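Acetyltransferase (Brucella abortus str. 2308 A, PDB 4ZBG) binds acetyl-CoA and, as a member of the GNAT family, probably transfers its acetyl group to an amine substrate. Local coordinates at residues 89-93 and 94-98. Numbering follows the deposited sequence.
Sequences VSVLP and ARQGE. With ACO (acetyl coenzyme *a), chain B.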
# COMPACT_ATOMS: atom_id res chain seq x y z
N VAL A 89 -4.34 -0.08 0.09
CA VAL A 89 -4.45 -0.07 -1.36
C VAL A 89 -5.93 0.13 -1.67
O VAL A 89 -6.79 -0.48 -1.01
CB VAL A 89 -3.86 -1.35 -2.01
CG1 VAL A 89 -4.48 -2.63 -1.45
CG2 VAL A 89 -3.99 -1.29 -3.53
N SER A 90 -6.22 0.99 -2.64
CA SER A 90 -7.58 1.44 -2.90
C SER A 90 -7.78 1.61 -4.39
O SER A 90 -6.94 2.20 -5.06
CB SER A 90 -7.82 2.83 -2.27
OG SER A 90 -7.50 2.84 -0.90
N VAL A 91 -8.91 1.14 -4.90
CA VAL A 91 -9.28 1.37 -6.30
C VAL A 91 -10.72 1.88 -6.30
O VAL A 91 -11.54 1.39 -5.54
CB VAL A 91 -9.12 0.09 -7.15
CG1 VAL A 91 -9.71 0.26 -8.56
CG2 VAL A 91 -7.64 -0.30 -7.23
N LEU A 92 -11.02 2.86 -7.15
CA LEU A 92 -12.38 3.36 -7.27
C LEU A 92 -13.32 2.18 -7.45
O LEU A 92 -13.08 1.33 -8.30
CB LEU A 92 -12.52 4.27 -8.48
CG LEU A 92 -11.98 5.69 -8.33
CD1 LEU A 92 -12.11 6.43 -9.66
CD2 LEU A 92 -12.72 6.44 -7.24
N PRO A 93 -14.41 2.13 -6.66
CA PRO A 93 -15.32 0.99 -6.76
C PRO A 93 -15.72 0.61 -8.19
O PRO A 93 -15.70 -0.58 -8.53
CB PRO A 93 -16.51 1.44 -5.92
CG PRO A 93 -15.85 2.20 -4.80
CD PRO A 93 -14.71 2.96 -5.48
N ALA A 94 -16.06 1.59 -9.01
CA ALA A 94 -16.50 1.31 -10.37
C ALA A 94 -15.44 0.64 -11.24
O ALA A 94 -15.78 -0.05 -12.20
CB ALA A 94 -16.97 2.59 -11.03
N ARG A 95 -14.17 0.85 -10.91
CA ARG A 95 -13.08 0.33 -11.71
C ARG A 95 -12.38 -0.88 -11.08
O ARG A 95 -11.36 -1.32 -11.58
CB ARG A 95 -12.06 1.43 -12.03
CG ARG A 95 -12.61 2.54 -12.94
CD ARG A 95 -12.97 2.05 -14.34
NE ARG A 95 -11.79 1.61 -15.07
CZ ARG A 95 -11.04 2.39 -15.86
NH1 ARG A 95 -11.36 3.66 -16.04
NH2 ARG A 95 -9.98 1.89 -16.46
N GLN A 96 -12.95 -1.42 -10.01
CA GLN A 96 -12.41 -2.64 -9.42
C GLN A 96 -12.65 -3.86 -10.29
O GLN A 96 -13.51 -3.86 -11.17
CB GLN A 96 -13.03 -2.86 -8.04
CG GLN A 96 -12.54 -1.85 -7.02
CD GLN A 96 -13.33 -1.88 -5.74
OE1 GLN A 96 -14.23 -2.71 -5.58
NE2 GLN A 96 -13.00 -0.98 -4.82
N GLY A 97 -11.88 -4.92 -10.05
CA GLY A 97 -12.05 -6.16 -10.79
C GLY A 97 -11.57 -6.11 -12.22
O GLY A 97 -12.01 -6.90 -13.07
N GLU A 98 -10.66 -5.19 -12.50
CA GLU A 98 -10.06 -5.04 -13.82
C GLU A 98 -8.55 -5.23 -13.79
O GLU A 98 -7.88 -5.08 -14.82
CB GLU A 98 -10.37 -3.65 -14.39
CG GLU A 98 -11.85 -3.32 -14.46
CD GLU A 98 -12.11 -1.90 -14.91
OE1 GLU A 98 -11.13 -1.17 -15.22
OE2 GLU A 98 -13.29 -1.50 -14.96
N1A ACO B . -11.08 -11.29 -15.24
C2A ACO B . -11.49 -12.00 -14.20
N3A ACO B . -11.24 -11.63 -12.96
C4A ACO B . -10.55 -10.50 -12.72
C5A ACO B . -10.11 -9.74 -13.77
C6A ACO B . -10.41 -10.17 -15.07
N6A ACO B . -9.97 -9.40 -16.22
N7A ACO B . -9.46 -8.68 -13.27
C8A ACO B . -9.49 -8.80 -11.95
N9A ACO B . -10.15 -9.89 -11.59
C1B ACO B . -10.39 -10.36 -10.23
C2B ACO B . -9.29 -10.68 -9.54
O2B ACO B . -8.81 -12.02 -9.81
C3B ACO B . -9.76 -10.52 -7.95
O3B ACO B . -10.61 -11.63 -7.57
P3B ACO B . -10.05 -12.94 -6.74
O7A ACO B . -11.27 -13.81 -6.51
O8A ACO B . -9.45 -12.47 -5.43
O9A ACO B . -9.02 -13.62 -7.61
C4B ACO B . -10.46 -9.38 -7.94
O4B ACO B . -10.95 -9.15 -9.42
C5B ACO B . -9.71 -8.09 -7.58
O5B ACO B . -8.46 -8.08 -8.22
P1A ACO B . -7.87 -6.72 -8.93
O1A ACO B . -8.71 -6.30 -10.11
O2A ACO B . -6.41 -6.96 -9.17
O3A ACO B . -7.95 -5.61 -7.76
P2A ACO B . -8.90 -4.31 -7.70
O4A ACO B . -8.48 -3.30 -8.73
O5A ACO B . -10.35 -4.70 -7.66
O6A ACO B . -8.43 -3.73 -6.27
CBP ACO B . -8.78 -3.68 -3.91
CCP ACO B . -8.46 -4.55 -5.12
CDP ACO B . -8.71 -4.56 -2.66
CEP ACO B . -7.74 -2.56 -3.84
CAP ACO B . -10.18 -3.09 -4.08
OAP ACO B . -11.11 -4.14 -3.99
C9P ACO B . -10.54 -2.02 -3.05
O9P ACO B . -10.20 -0.88 -3.16
N8P ACO B . -11.34 -2.47 -1.95
C7P ACO B . -11.78 -1.57 -0.91
C6P ACO B . -10.62 -1.12 -0.04
C5P ACO B . -9.87 -2.30 0.53
O5P ACO B . -10.41 -3.17 1.14
N4P ACO B . -8.45 -2.32 0.31
C3P ACO B . -7.65 -3.42 0.82
C2P ACO B . -7.37 -3.23 2.31
S1P ACO B . -6.18 -4.49 2.84
C ACO B . -4.58 -3.78 2.39
O ACO B . -4.50 -2.67 1.99
CH3 ACO B . -3.36 -4.68 2.56
O HOH W 1 -16.44 -2.75 -10.34
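R95 N donates to L92 O over 2.9 Å, closing the short 3-10 turn by which the chain leaves strand 83-91; the turn begins at P93 and runs on through A94 and R95. Bends at chi2 and chi3 fold the arginine chain back toward E98, where NE donates to E98 OE1 at 2.9 Å in a salt bridge that spans the loop, the oxygen lying in the guanidinium plane and being met on the syn side of its carboxylate; NH1 has a second acidic partner in E61. Q96 makes the side-chain hydrogen bond across the contact. Its N bonds to P93 O, while CG, lying beside the backbone N (chi1 -70°), packs alongside V91 CG1 at 3.9 Å. Beyond CG the chain is extended and delivers NE2 to V91 O, a 2.9 Å bond with an N-H...O angle of 154° and the donor tilted 30° from the carbonyl plane. The side-chain amide thereby bridges the end of the strand and the loop, with its NE2 3.2 Å from C9P of the pantetheine arm. G97, at positive phi, turns its N to the pyrophosphate and donates to ACO O5A at 2.8 Å; G99, G101 and G102 add further backbone N-H groups, and Q96 to G101 fit the GNAT motif Q/R-x-x-G-x-G/A, with Q96 in first place. In the strand, V89 and V91 pair with the cofactor in the manner of a neighbouring strand: V89 O accepts from N4P, V91 N donates to O9P at 3.0 Å, and V89 N reaches the acetyl carbonyl O of ACO at 3.2 Å. Recognition here thus runs through backbone N-H and C=O groups, while the Q96 amide, bound to V91 O, joins the pantetheine-binding strand to the phosphate-binding loop and lies against the pantetheine itself.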